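Local structure of 3,6-diketocamphane 1,6 monooxygenase (Pseudomonas putida, 4UWM) at the interface of chains A and B. The protein catalyses the FMNH2- and oxygen-dependent Baeyer-Villiger oxidation of (1S,4S)-bornane-2,5-dione to a lactone, a step in the breakdown of (-)-camphor. Sequence-based numbering; all coordinates share one arbitrary frame. Chains: chain A/B, 3,6-diketocamphane 1,6 monooxygenase.

Contact 1: the interface of chains A and B. Residues chain A 58-59, 62, 91, 94-95; chain B 58-59, 62.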
loop_
_atom_site.group_PDB
_atom_site.type_symbol
_atom_site.label_atom_id
_atom_site.label_comp_id
_atom_site.label_asym_id
_atom_site.label_seq_id
_atom_site.Cartn_x
_atom_site.Cartn_y
_atom_site.Cartn_z
ATOM N N GLU A 58 -5.112 -0.001 -2.184
ATOM C CA GLU A 58 -4.775 0.555 -0.869
ATOM C C GLU A 58 -3.722 1.679 -0.952
ATOM O O GLU A 58 -3.697 2.583 -0.082
ATOM C CB GLU A 58 -4.350 -0.575 0.118
ATOM C CG GLU A 58 -2.962 -1.172 -0.150
ATOM C CD GLU A 58 -2.903 -2.242 -1.232
ATOM O OE1 GLU A 58 -3.902 -2.484 -1.958
ATOM O OE2 GLU A 58 -1.845 -2.908 -1.338
ATOM N N LEU A 59 -2.841 1.636 -1.969
ATOM C CA LEU A 59 -1.857 2.718 -2.151
ATOM C C LEU A 59 -2.534 4.055 -2.462
ATOM O O LEU A 59 -2.148 5.112 -1.919
ATOM C CB LEU A 59 -0.824 2.389 -3.250
ATOM C CG LEU A 59 0.101 1.180 -3.086
ATOM C CD1 LEU A 59 1.258 1.234 -4.086
ATOM C CD2 LEU A 59 0.659 1.063 -1.703
ATOM N N ALA A 62 -4.476 5.240 0.689
ATOM C CA ALA A 62 -3.508 5.835 1.606
ATOM C C ALA A 62 -3.028 7.225 1.162
ATOM O O ALA A 62 -2.885 8.151 1.986
ATOM C CB ALA A 62 -2.320 4.899 1.818
ATOM N N MET A 91 -2.738 -4.770 7.264
ATOM C CA MET A 91 -2.792 -3.565 6.405
ATOM C C MET A 91 -4.181 -2.934 6.472
ATOM O O MET A 91 -4.310 -1.719 6.630
ATOM C CB MET A 91 -2.418 -3.896 4.953
ATOM C CG MET A 91 -2.444 -2.670 4.001
ATOM S SD MET A 91 -4.041 -2.441 3.226
ATOM C CE MET A 91 -4.075 -3.764 2.031
ATOM N N TRP A 94 -4.700 -1.173 9.836
ATOM C CA TRP A 94 -3.894 0.010 10.011
ATOM C C TRP A 94 -4.454 1.147 9.139
ATOM O O TRP A 94 -4.521 2.287 9.576
ATOM C CB TRP A 94 -2.420 -0.267 9.605
ATOM C CG TRP A 94 -1.475 0.866 9.938
ATOM C CD1 TRP A 94 -1.383 1.531 11.133
ATOM C CD2 TRP A 94 -0.477 1.456 9.076
ATOM N NE1 TRP A 94 -0.403 2.488 11.074
ATOM C CE2 TRP A 94 0.170 2.471 9.825
ATOM C CE3 TRP A 94 -0.086 1.241 7.739
ATOM C CZ2 TRP A 94 1.198 3.258 9.296
ATOM C CZ3 TRP A 94 0.955 2.028 7.207
ATOM C CH2 TRP A 94 1.585 3.016 7.982
ATOM N N LEU A 95 -4.833 0.809 7.916
ATOM C CA LEU A 95 -5.378 1.808 6.972
ATOM C C LEU A 95 -6.733 2.330 7.485
ATOM O O LEU A 95 -6.983 3.527 7.430
ATOM C CB LEU A 95 -5.494 1.207 5.571
ATOM C CG LEU A 95 -5.995 2.165 4.452
ATOM C CD1 LEU A 95 -5.210 3.468 4.471
ATOM C CD2 LEU A 95 -5.896 1.476 3.081
ATOM N N GLU B 58 5.137 0.730 2.218
ATOM C CA GLU B 58 4.696 1.137 0.877
ATOM C C GLU B 58 3.512 2.128 0.869
ATOM O O GLU B 58 3.362 2.904 -0.094
ATOM C CB GLU B 58 4.408 -0.118 -0.003
ATOM C CG GLU B 58 3.072 -0.803 0.332
ATOM C CD GLU B 58 3.119 -1.785 1.506
ATOM O OE1 GLU B 58 4.130 -1.868 2.261
ATOM O OE2 GLU B 58 2.124 -2.531 1.675
ATOM N N LEU B 59 2.646 2.097 1.894
ATOM C CA LEU B 59 1.522 3.057 1.967
ATOM C C LEU B 59 2.049 4.480 2.156
ATOM O O LEU B 59 1.560 5.438 1.535
ATOM C CB LEU B 59 0.531 2.730 3.110
ATOM C CG LEU B 59 -0.248 1.416 3.035
ATOM C CD1 LEU B 59 -1.428 1.384 4.020
ATOM C CD2 LEU B 59 -0.743 1.089 1.657
ATOM N N ALA B 62 3.900 5.649 -1.158
ATOM C CA ALA B 62 2.836 6.027 -2.083
ATOM C C ALA B 62 2.202 7.390 -1.761
ATOM O O ALA B 62 2.008 8.216 -2.658
ATOM C CB ALA B 62 1.769 4.933 -2.119
HETATM O O HOH W 1 0.164 -3.633 0.268
#

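Contact 2: the interface of chains A and B. Residues chain A 66, 97-98, 100; chain B 20.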
loop_
_atom_site.group_PDB
_atom_site.type_symbol
_atom_site.label_atom_id
_atom_site.label_comp_id
_atom_site.label_asym_id
_atom_site.label_seq_id
_atom_site.Cartn_x
_atom_site.Cartn_y
_atom_site.Cartn_z
ATOM N N LEU A 66 -5.186 11.692 3.894
ATOM C CA LEU A 66 -5.049 12.937 4.638
ATOM C C LEU A 66 -5.404 14.137 3.758
ATOM O O LEU A 66 -5.311 15.253 4.214
ATOM C CB LEU A 66 -3.652 13.089 5.270
ATOM C CG LEU A 66 -3.139 11.948 6.197
ATOM C CD1 LEU A 66 -1.904 12.341 6.985
ATOM C CD2 LEU A 66 -4.199 11.452 7.162
ATOM N N GLN A 97 -7.493 2.526 10.615
ATOM C CA GLN A 97 -7.073 3.470 11.657
ATOM C C GLN A 97 -6.649 4.835 11.105
ATOM O O GLN A 97 -6.992 5.868 11.702
ATOM C CB GLN A 97 -5.941 2.919 12.549
ATOM C CG GLN A 97 -6.354 1.820 13.537
ATOM C CD GLN A 97 -5.220 1.416 14.483
ATOM O OE1 GLN A 97 -4.395 2.232 14.854
ATOM N NE2 GLN A 97 -5.174 0.144 14.854
ATOM N N ILE A 98 -5.849 4.838 10.025
ATOM C CA ILE A 98 -5.347 6.097 9.447
ATOM C C ILE A 98 -6.537 6.960 9.009
ATOM O O ILE A 98 -6.521 8.176 9.197
ATOM C CB ILE A 98 -4.404 5.843 8.228
ATOM C CG1 ILE A 98 -3.122 5.116 8.672
ATOM C CG2 ILE A 98 -4.036 7.146 7.533
ATOM C CD1 ILE A 98 -2.293 4.556 7.523
ATOM N N GLU A 100 -9.490 6.851 10.304
ATOM C CA GLU A 100 -10.429 6.993 11.423
ATOM C C GLU A 100 -11.799 6.399 11.094
ATOM O O GLU A 100 -12.829 6.984 11.389
ATOM C CB GLU A 100 -10.508 8.459 11.858
ATOM C CG GLU A 100 -9.149 8.941 12.319
ATOM C CD GLU A 100 -9.091 10.405 12.682
ATOM O OE1 GLU A 100 -9.701 11.240 11.989
ATOM O OE2 GLU A 100 -8.390 10.727 13.650
ATOM N N ARG B 20 -2.953 7.704 12.412
ATOM C CA ARG B 20 -2.993 8.960 11.648
ATOM C C ARG B 20 -1.833 9.909 11.936
ATOM O O ARG B 20 -1.232 10.482 11.004
ATOM C CB ARG B 20 -4.339 9.673 11.820
ATOM C CG ARG B 20 -4.521 10.891 10.932
ATOM C CD ARG B 20 -5.908 11.477 11.198
ATOM N NE ARG B 20 -6.425 12.288 10.089
ATOM C CZ ARG B 20 -5.898 13.440 9.685
ATOM N NH1 ARG B 20 -4.811 13.930 10.270
ATOM N NH2 ARG B 20 -6.447 14.096 8.667
HETATM O O HOH W 2 -5.623 7.026 13.689
HETATM O O HOH W 3 -8.105 10.438 8.653
#

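Contact 1: the interface of chains A and B
A:Leu59 and B:Leu59 meet across the two-fold axis of the homodimer, CD2 methyl to CD2 methyl at 3.6 Å, their side chains crossing obliquely. Each leucine sits on the helix 57-65 of its own chain with CG anti to the carbonyl carbon; in B:Leu59 chi1 of -64° together with chi2 of -166° directs CD2 towards the axis and CD1 towards helix 85-98 of chain A. At the axis CD2 also touches CG of A:Glu58 at 3.6 Å, the two side chains at about a right angle. CD1 meets a wall made by helix 85-98: it lies 4.0 Å from CE3 of A:Trp94, at the benzo part of the indole, with A:Met91 and A:Leu95 flanking it more distantly. Lower on the side chain, CB of B:Leu59 rests 3.8 Å from the CB methyl of A:Ala62, whose small side chain probably allows the helices this close an approach. An alanine in place of B:Leu59 would probably leave A:Leu59 without its methyl partner and open a gap in front of A:Trp94.

Water 1 provides a polar link. It lies 2.7 Å from OE2 of A:Glu58 and 2.7 Å from OE2 of B:Glu58, bridging two carboxylates whose OE2 atoms are 5.0 Å apart; this closeness of like groups may raise the proton affinity of one. The patch joins the paired helices at the centre of the dimer.

Contact 2: the interface of chains A and B
B:Arg20 reaches along chain A with CG anti to its backbone N (chi1 -173°) and the chain stretched out from CG to NE, so that its aliphatic part runs past A:Ile98 and A:Glu100 and its guanidinium arrives over A:Leu66. On the other side A:Glu100 extends beyond CG (chi2 176°), which carries its carboxylate to the arginine's CD and NE. This is part of the homodimer interface in a member of the bacterial luciferase family: the arginine stands in the first turn of helix 19-35, and its partners lie in or just after helices 57-65 and 85-98.

The guanidinium is covered on one face by a leucine methyl. CD2 of A:Leu66 sits over the centre of the group, 3.6 Å from CZ, the leucine and arginine side chains running antiparallel alongside one another. Packed on the face, the methyl leaves NE able to contact water 3 and A:Glu100. A:Glu100 meets the arginine further back, its CD packing 3.7 Å from CD of B:Arg20. The salt bridge is long, OE1 to NE at 3.9 Å, and the carboxylate and guanidinium planes are turned 38° apart, an arrangement closer to charge pairing than to a paired, two-pronged grip.

Two waters join B:Arg20 to backbone carbonyls of chain A. Water 3 lies 2.9 Å from NE of B:Arg20 and 2.8 Å from the carbonyl O of A:Ile98, tying the side chain to the end of helix 85-98. Water 2 takes the backbone N-H of B:Arg20 at 3.0 Å and also contacts the carbonyl O of A:Gln97 at 2.7 Å, connecting the start of one helix with the end of the other.

The C-alpha centres of contact 1 and contact 2 lie about 10 Å apart, and both patches use helix 85-98 of chain A: the stretch from A:Met91 to A:Leu95 in contact 1 and its last residues in contact 2. Helix 57-65 lines contact 1, and the chain just beyond it supplies A:Leu66 to contact 2. Packing that is largely apolar around the leucines gives way, in contact 2, to a longer arginine-glutamate pairing and water-mediated links. Because the homodimer is two-fold symmetric, contact 2 recurs with the chains exchanged, placing an arginine patch to either side of the central leucines.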